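Local coordinates for venom protein 51.1 (PDB 6ATY) that is probably a scorpion-venom neurotoxin that decreases the action potential of myelinated nerves, at residues Lys8-Pro11 / Ser12-Leu15. Residues are numbered along the deposited sequence; the frame is centred on the assembly and turned at random.
Sequences KCSP and SIDL
S10 and I13 close a type I beta turn, with P11 and S12 at its two corners. The closing bond runs from I13 N to S10 O over 3.1 Å. Proline suits the first corner: its ring holds phi near -57°, and the N-H it lacks is not needed there. S10 contributes a second bond through its side chain. A chi1 of 163° swings OG away from its own N and over toward S12, where it accepts S12 N at 3.1 Å, which makes an ST turn nested in the beta turn. Serine suits this place because its short hydroxyl reaches the N-H two residues on. S12 CB packs against this same S10 OG at 3.5 Å.

The turn lies in the loop between strand 3-8 and helix 16-22 of a cysteine-stabilised alpha/beta fold, the scaffold of many scorpion toxins. C9, just before the turn, is tied by a disulfide to C30 in strand 27-31. D14 joins the same strand: OD2 accepts C30 N, and OD1 accepts C16 N at the start of the helix. Aspartate suits this place because its short carboxylate can serve both amides. D14 CB rests 3.7 Å from S10 O.

Two waters bridge backbone atoms of the loop. One accepts from S10 N and L15 N and donates to I13 O at 2.6 Å, tying the two ends of the turn to L15, the residue at the N-cap position of the helix. The other donates to P11 O and accepts from D14 N at 2.9 Å.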
loop_
_atom_site.group_PDB
_atom_site.type_symbol
_atom_site.label_atom_id
_atom_site.label_comp_id
_atom_site.label_asym_id
_atom_site.label_seq_id
_atom_site.Cartn_x
_atom_site.Cartn_y
_atom_site.Cartn_z
ATOM N N LYS A 8 1.041 -7.645 -3.022
ATOM C CA LYS A 8 1.962 -7.384 -4.129
ATOM C C LYS A 8 1.450 -6.240 -4.966
ATOM O O LYS A 8 0.242 -6.116 -5.216
ATOM C CB LYS A 8 2.088 -8.635 -4.985
ATOM C CG LYS A 8 3.258 -8.615 -5.939
ATOM C CD LYS A 8 3.538 -9.987 -6.495
ATOM C CE LYS A 8 4.565 -9.939 -7.619
ATOM N NZ LYS A 8 5.892 -9.560 -7.092
ATOM N N CYS A 9 2.389 -5.448 -5.446
ATOM C CA CYS A 9 2.109 -4.210 -6.182
ATOM C C CYS A 9 3.240 -3.888 -7.160
ATOM O O CYS A 9 4.319 -4.465 -7.096
ATOM C CB CYS A 9 1.915 -3.040 -5.224
ATOM S SG CYS A 9 3.316 -2.774 -4.122
ATOM N N SER A 10 2.975 -2.925 -8.027
ATOM C CA SER A 10 4.016 -2.318 -8.873
ATOM C C SER A 10 3.930 -0.806 -8.721
ATOM O O SER A 10 2.852 -0.233 -8.847
ATOM C CB SER A 10 3.798 -2.693 -10.346
ATOM O OG SER A 10 4.541 -1.831 -11.226
ATOM N N PRO A 11 5.090 -0.131 -8.557
ATOM C CA PRO A 11 5.075 1.306 -8.567
ATOM C C PRO A 11 4.509 1.948 -9.809
ATOM O O PRO A 11 3.990 3.079 -9.725
ATOM C CB PRO A 11 6.557 1.663 -8.400
ATOM C CG PRO A 11 7.083 0.554 -7.570
ATOM C CD PRO A 11 6.440 -0.633 -8.233
ATOM N N SER A 12 4.548 1.235 -10.928
ATOM C CA SER A 12 4.085 1.776 -12.196
ATOM C C SER A 12 2.565 1.844 -12.322
ATOM O O SER A 12 2.035 2.586 -13.180
ATOM C CB SER A 12 4.697 0.978 -13.369
ATOM O OG SER A 12 6.087 1.278 -13.466
ATOM N N ILE A 13 1.871 1.059 -11.515
ATOM C CA ILE A 13 0.435 1.090 -11.414
ATOM C C ILE A 13 0.073 0.799 -9.955
ATOM O O ILE A 13 -0.400 -0.262 -9.583
ATOM C CB ILE A 13 -0.271 0.191 -12.472
ATOM C CG1 ILE A 13 -1.792 0.140 -12.284
ATOM C CG2 ILE A 13 0.316 -1.207 -12.498
ATOM C CD1 ILE A 13 -2.441 1.488 -12.225
ATOM N N ASP A 14 0.352 1.793 -9.130
ATOM C CA ASP A 14 0.375 1.640 -7.677
ATOM C C ASP A 14 -1.018 1.809 -7.129
ATOM O O ASP A 14 -1.554 2.944 -7.020
ATOM C CB ASP A 14 1.361 2.630 -7.070
ATOM C CG ASP A 14 1.465 2.560 -5.560
ATOM O OD1 ASP A 14 0.637 1.870 -4.872
ATOM O OD2 ASP A 14 2.434 3.222 -5.045
ATOM N N LEU A 15 -1.597 0.664 -6.753
ATOM C CA LEU A 15 -2.934 0.616 -6.160
ATOM C C LEU A 15 -2.967 0.321 -4.634
ATOM O O LEU A 15 -4.001 -0.113 -4.077
ATOM C CB LEU A 15 -3.784 -0.403 -6.920
ATOM C CG LEU A 15 -3.850 -0.205 -8.441
ATOM C CD1 LEU A 15 -4.649 -1.335 -9.107
ATOM C CD2 LEU A 15 -4.424 1.147 -8.831
HETATM O O HOH W 1 0.069 -1.996 -7.724
HETATM O O HOH W 2 1.101 4.386 -10.124
#